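Local atomic coordinates of putative secreted lipase (Streptomyces sp. W007, PDB entry 5H6B), a protein that probably hydrolyses the ester bonds of triacylglycerols, as a thermostable and presumably secreted lipase of the alpha/beta-hydrolase superfamily. Residues 136-140 with 180-185; 192-198 with 216-222. One frame throughout, in Å; residues are numbered along the deposited sequence.

Contact 1: 136-140 with 180-185; sequences PDNHG and LTAGGD. With ZN (zinc ion), chain D.
His139 and Asp185 meet through a zinc ion rather than through each other, a worked example of a metal closing the gap between two loops. The imidazole of His139 gives NE2 to the zinc at 2.3 Å, and the carboxylate of Asp185 gives OD1 at 2.0 Å. OD1 of Asp185 lies at the edge of the His139 ring, in its plane, while the carboxylate is turned 48° against the imidazole. NE2 and OD1 stand 3.4 Å apart as two ligands of one ion, with no hydrogen bond between them. A third ligand atom comes from outside the two segments. Residues 136-140 form the loop after sheet strand 128-134, and the zinc ties it to the chain following helix 175-181. Thr181, carried on that helix, lends its methyl: CG2 is 3.5 Å from Asn138 O and 3.8 Å from CD2 of His139. With CG2 anti to the carbonyl carbon, OG1 is left to bond Ile177 O. A second shell holds the ligands, since His139 ND1 bonds Thr208 O and Asp185 OD2 bonds the amide of Asp212. Zinc on NE2 and a carbonyl at ND1 are consistent with a neutral imidazole protonated at ND1, and the ion probably offsets the carboxylate's charge.

Contact 2: 192-198 with 216-222; sequences YTVIATK and VRNVLLQ
Tyr192 to Ala196 and Val216 to Leu220 run side by side as parallel strands; the axes of these short segments approach to 4.7 Å and differ in direction by 9°. Five backbone hydrogen bonds join them, with the donor alternating between the strands. Arg217 N reaches Tyr192 O, Val194 N reaches Arg217 O, and Val219 N closes on Val194 O at 2.8 Å. Ala196 N bonds Val219 O, and Leu221 N bonds Ala196 O at 2.8 Å in a nearly straight bond (170° at the hydrogen), carrying the pairing past the end of strand 216-220. CA-H...O contacts supplement these bonds, as from Thr193 CA to Arg217 O at 3.3 Å.

The pair forms one border of the parallel sheet of an alpha/beta-hydrolase fold: strand 216-220 is outermost, and strand 191-196 bonds to strand 128-134 on its other flank. Alternate side chains lie on opposite faces: Thr193 and Ile195 touch helix 240-250, while Tyr192 touches helix 115-121 and Ala196 a loop.

Among apolar contacts, Tyr192 CB meets Val216 CG2 at 4.1 Å, and Ile195 CG1 lies 4.5 Å from Val219 CB. Of the polar side chains, Arg217 is extended, CG opposite the backbone N (chi1 -175°), and runs alongside Thr193, whose CG2 sits at the guanidinium edge, 4.1 Å from NH1. Val219 CG2 sits over one face of that group, offset toward its rim, and NH2 forms a salt bridge with Glu245. Asn218 leans beside Val194, its OD1 3.3 Å from Val194 CB, while its ND2 bonds Leu211 O. Thr197 OG1 is engaged by Ser230 O and Tyr199 N.

Overall arrangement
Both contacts are largely buried, yet they illustrate two ways of joining segments. Contact 2 belongs to the sheet and relies on repeated backbone bonds, with exposed side chains such as Arg217 and Lys198 at its border. Contact 1 lies where a loop following the sheet meets helix 175-181 and the chain after it, buries about a quarter as much surface, and depends on a shared ion. Their centres are 15 Å apart. Residues 136-140 follow strand 128-134, the neighbour of strand 191-196, and Pro136 CD packs on Val194 CG1 at 3.7 Å. The loop between the strands of contact 2 serves both: its Gln209 touches Pro136 of contact 1 and Ala196 of contact 2.

Contact 1: 136-140 with 180-185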
loop_
_atom_site.group_PDB
_atom_site.type_symbol
_atom_site.label_atom_id
_atom_site.label_comp_id
_atom_site.label_asym_id
_atom_site.label_seq_id
_atom_site.Cartn_x
_atom_site.Cartn_y
_atom_site.Cartn_z
ATOM N N PRO A 136 -0.569 6.517 2.368
ATOM C CA PRO A 136 -0.728 5.643 3.540
ATOM C C PRO A 136 -1.109 6.415 4.815
ATOM O O PRO A 136 -0.522 7.475 5.076
ATOM C CB PRO A 136 0.661 5.045 3.694
ATOM C CG PRO A 136 1.579 6.137 3.233
ATOM C CD PRO A 136 0.852 6.852 2.135
ATOM N N ASP A 137 -2.077 5.926 5.594
ATOM C CA ASP A 137 -2.397 6.600 6.869
ATOM C C ASP A 137 -1.501 6.130 8.008
ATOM O O ASP A 137 -1.961 5.515 8.980
ATOM C CB ASP A 137 -3.886 6.530 7.225
ATOM C CG ASP A 137 -4.436 5.096 7.354
ATOM O OD1 ASP A 137 -3.909 4.117 6.769
ATOM O OD2 ASP A 137 -5.454 4.983 8.045
ATOM N N ASN A 138 -0.219 6.494 7.922
ATOM C CA ASN A 138 0.828 5.904 8.800
ATOM C C ASN A 138 0.717 6.281 10.285
ATOM O O ASN A 138 1.238 5.554 11.143
ATOM C CB ASN A 138 2.241 6.182 8.249
ATOM C CG ASN A 138 2.650 5.183 7.165
ATOM O OD1 ASN A 138 2.533 3.978 7.368
ATOM N ND2 ASN A 138 3.164 5.673 6.031
ATOM N N HIS A 139 0.053 7.405 10.571
ATOM C CA HIS A 139 -0.326 7.781 11.944
ATOM C C HIS A 139 -1.832 7.943 12.092
ATOM O O HIS A 139 -2.312 8.736 12.899
ATOM C CB HIS A 139 0.437 9.037 12.369
ATOM C CG HIS A 139 1.888 8.926 12.068
ATOM N ND1 HIS A 139 2.407 9.278 10.848
ATOM C CD2 HIS A 139 2.902 8.377 12.765
ATOM C CE1 HIS A 139 3.694 9.011 10.826
ATOM N NE2 HIS A 139 4.018 8.466 11.977
ATOM N N GLY A 140 -2.565 7.138 11.330
ATOM C CA GLY A 140 -3.992 7.055 11.458
ATOM C C GLY A 140 -4.663 8.227 10.818
ATOM O O GLY A 140 -4.019 8.996 10.125
ATOM N N LEU A 180 1.293 0.669 17.191
ATOM C CA LEU A 180 2.096 0.703 15.965
ATOM C C LEU A 180 3.188 1.767 15.953
ATOM O O LEU A 180 4.292 1.509 15.461
ATOM C CB LEU A 180 1.193 0.897 14.735
ATOM C CG LEU A 180 1.840 0.900 13.334
ATOM C CD1 LEU A 180 2.513 -0.431 12.992
ATOM C CD2 LEU A 180 0.758 1.254 12.321
ATOM N N THR A 181 2.874 2.954 16.469
ATOM C CA THR A 181 3.769 4.107 16.375
ATOM C C THR A 181 4.404 4.562 17.709
ATOM O O THR A 181 4.917 5.682 17.791
ATOM C CB THR A 181 3.022 5.296 15.736
ATOM O OG1 THR A 181 1.943 5.713 16.593
ATOM C CG2 THR A 181 2.492 4.913 14.345
ATOM N N ALA A 182 4.367 3.709 18.737
ATOM C CA ALA A 182 5.036 3.977 20.029
ATOM C C ALA A 182 6.553 4.228 19.888
ATOM O O ALA A 182 7.090 5.169 20.474
ATOM C CB ALA A 182 4.792 2.820 20.993
ATOM N N GLY A 183 7.228 3.378 19.115
ATOM C CA GLY A 183 8.628 3.585 18.761
ATOM C C GLY A 183 8.764 4.413 17.494
ATOM O O GLY A 183 7.884 5.200 17.146
ATOM N N GLY A 184 9.877 4.235 16.799
ATOM C CA GLY A 184 10.122 4.925 15.537
ATOM C C GLY A 184 9.307 4.331 14.400
ATOM O O GLY A 184 8.843 3.194 14.483
ATOM N N ASP A 185 9.148 5.113 13.333
ATOM C CA ASP A 185 8.370 4.700 12.169
ATOM C C ASP A 185 8.968 3.511 11.423
ATOM O O ASP A 185 8.228 2.689 10.871
ATOM C CB ASP A 185 8.286 5.841 11.173
ATOM C CG ASP A 185 7.498 6.993 11.670
ATOM O OD1 ASP A 185 6.932 6.917 12.768
ATOM O OD2 ASP A 185 7.444 7.991 10.936
HETATM ZN ZN ZN D . 5.889 8.526 13.235
#

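Contact 2: 192-198 with 216-222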
loop_
_atom_site.group_PDB
_atom_site.type_symbol
_atom_site.label_atom_id
_atom_site.label_comp_id
_atom_site.label_asym_id
_atom_site.label_seq_id
_atom_site.Cartn_x
_atom_site.Cartn_y
_atom_site.Cartn_z
ATOM N N TYR A 192 11.945 2.668 2.554
ATOM C CA TYR A 192 10.583 3.168 2.619
ATOM C C TYR A 192 10.413 4.337 1.683
ATOM O O TYR A 192 11.233 5.268 1.708
ATOM C CB TYR A 192 10.271 3.662 4.027
ATOM C CG TYR A 192 10.281 2.612 5.113
ATOM C CD1 TYR A 192 11.481 2.155 5.675
ATOM C CD2 TYR A 192 9.090 2.106 5.614
ATOM C CE1 TYR A 192 11.481 1.223 6.700
ATOM C CE2 TYR A 192 9.084 1.184 6.640
ATOM C CZ TYR A 192 10.268 0.739 7.179
ATOM O OH TYR A 192 10.206 -0.201 8.179
ATOM N N THR A 193 9.342 4.305 0.884
ATOM C CA THR A 193 8.913 5.460 0.075
ATOM C C THR A 193 7.442 5.769 0.416
ATOM O O THR A 193 6.650 4.864 0.690
ATOM C CB THR A 193 9.072 5.191 -1.437
ATOM O OG1 THR A 193 10.401 4.707 -1.710
ATOM C CG2 THR A 193 8.794 6.447 -2.282
ATOM N N VAL A 194 7.109 7.054 0.463
ATOM C CA VAL A 194 5.744 7.507 0.662
ATOM C C VAL A 194 5.448 8.527 -0.434
ATOM O O VAL A 194 6.230 9.452 -0.667
ATOM C CB VAL A 194 5.519 8.144 2.040
ATOM C CG1 VAL A 194 4.096 8.662 2.171
ATOM C CG2 VAL A 194 5.810 7.157 3.149
ATOM N N ILE A 195 4.330 8.318 -1.126
ATOM C CA ILE A 195 3.852 9.231 -2.135
ATOM C C ILE A 195 2.499 9.706 -1.625
ATOM O O ILE A 195 1.580 8.907 -1.426
ATOM C CB ILE A 195 3.724 8.549 -3.508
ATOM C CG1 ILE A 195 5.045 7.885 -3.912
ATOM C CG2 ILE A 195 3.275 9.558 -4.555
ATOM C CD1 ILE A 195 4.899 6.815 -4.959
ATOM N N ALA A 196 2.404 11.018 -1.404
ATOM C CA ALA A 196 1.239 11.667 -0.867
ATOM C C ALA A 196 0.798 12.769 -1.802
ATOM O O ALA A 196 1.597 13.277 -2.610
ATOM C CB ALA A 196 1.548 12.242 0.507
ATOM N N THR A 197 -0.473 13.142 -1.665
ATOM C CA THR A 197 -1.064 14.253 -2.420
ATOM C C THR A 197 -1.620 15.288 -1.430
ATOM O O THR A 197 -2.271 14.949 -0.420
ATOM C CB THR A 197 -2.172 13.801 -3.397
ATOM O OG1 THR A 197 -2.834 14.944 -3.935
ATOM C CG2 THR A 197 -3.221 12.899 -2.724
ATOM N N LYS A 198 -1.400 16.553 -1.753
ATOM C CA LYS A 198 -1.788 17.649 -0.889
ATOM C C LYS A 198 -3.293 17.840 -0.947
ATOM O O LYS A 198 -3.838 18.506 -0.105
ATOM C CB LYS A 198 -1.079 18.940 -1.302
ATOM C CG LYS A 198 -1.761 19.684 -2.440
ATOM C CD LYS A 198 -0.837 20.655 -3.139
ATOM C CE LYS A 198 -0.418 21.791 -2.241
ATOM N NZ LYS A 198 0.568 22.622 -2.981
ATOM N N VAL A 216 14.144 6.639 4.489
ATOM C CA VAL A 216 12.823 7.070 4.053
ATOM C C VAL A 216 12.934 8.120 2.963
ATOM O O VAL A 216 13.750 9.028 3.063
ATOM C CB VAL A 216 12.023 7.678 5.205
ATOM C CG1 VAL A 216 10.667 8.161 4.709
ATOM C CG2 VAL A 216 11.875 6.664 6.327
ATOM N N ARG A 217 12.098 7.988 1.930
ATOM C CA ARG A 217 11.929 9.025 0.939
ATOM C C ARG A 217 10.460 9.437 0.902
ATOM O O ARG A 217 9.616 8.640 0.539
ATOM C CB ARG A 217 12.383 8.531 -0.428
ATOM C CG ARG A 217 12.343 9.623 -1.486
ATOM C CD ARG A 217 13.302 9.328 -2.632
ATOM N NE ARG A 217 13.016 10.153 -3.816
ATOM C CZ ARG A 217 12.006 9.958 -4.672
ATOM N NH1 ARG A 217 11.150 8.955 -4.498
ATOM N NH2 ARG A 217 11.845 10.777 -5.719
ATOM N N ASN A 218 10.166 10.680 1.271
ATOM C CA ASN A 218 8.807 11.197 1.230
ATOM C C ASN A 218 8.684 12.082 0.014
ATOM O O ASN A 218 9.501 12.960 -0.179
ATOM C CB ASN A 218 8.473 11.994 2.495
ATOM C CG ASN A 218 8.332 11.105 3.719
ATOM O OD1 ASN A 218 7.550 10.161 3.735
ATOM N ND2 ASN A 218 9.096 11.406 4.755
ATOM N N VAL A 219 7.631 11.864 -0.771
ATOM C CA VAL A 219 7.427 12.524 -2.044
ATOM C C VAL A 219 6.030 13.129 -2.107
ATOM O O VAL A 219 5.023 12.463 -1.801
ATOM C CB VAL A 219 7.581 11.505 -3.184
ATOM C CG1 VAL A 219 7.423 12.179 -4.547
ATOM C CG2 VAL A 219 8.935 10.801 -3.069
ATOM N N LEU A 220 5.984 14.397 -2.487
ATOM C CA LEU A 220 4.751 15.110 -2.698
ATOM C C LEU A 220 4.445 15.036 -4.187
ATOM O O LEU A 220 5.243 15.503 -5.016
ATOM C CB LEU A 220 4.885 16.563 -2.256
ATOM C CG LEU A 220 3.610 17.409 -2.367
ATOM C CD1 LEU A 220 2.502 16.829 -1.498
ATOM C CD2 LEU A 220 3.885 18.866 -1.992
ATOM N N LEU A 221 3.290 14.454 -4.514
ATOM C CA LEU A 221 2.860 14.264 -5.903
ATOM C C LEU A 221 2.896 15.547 -6.742
ATOM O O LEU A 221 3.236 15.520 -7.931
ATOM C CB LEU A 221 1.427 13.692 -5.938
ATOM C CG LEU A 221 0.797 13.397 -7.302
ATOM C CD1 LEU A 221 1.571 12.262 -7.960
ATOM C CD2 LEU A 221 -0.696 13.083 -7.152
ATOM N N GLN A 222 2.533 16.661 -6.123
ATOM C CA GLN A 222 2.490 17.926 -6.823
ATOM C C GLN A 222 3.913 18.480 -7.107
ATOM O O GLN A 222 4.055 19.289 -8.014
ATOM C CB GLN A 222 1.602 18.939 -6.116
ATOM C CG GLN A 222 0.099 18.605 -6.175
ATOM C CD GLN A 222 -0.293 17.350 -5.394
ATOM O OE1 GLN A 222 -1.087 16.533 -5.850
ATOM N NE2 GLN A 222 0.279 17.192 -4.225
#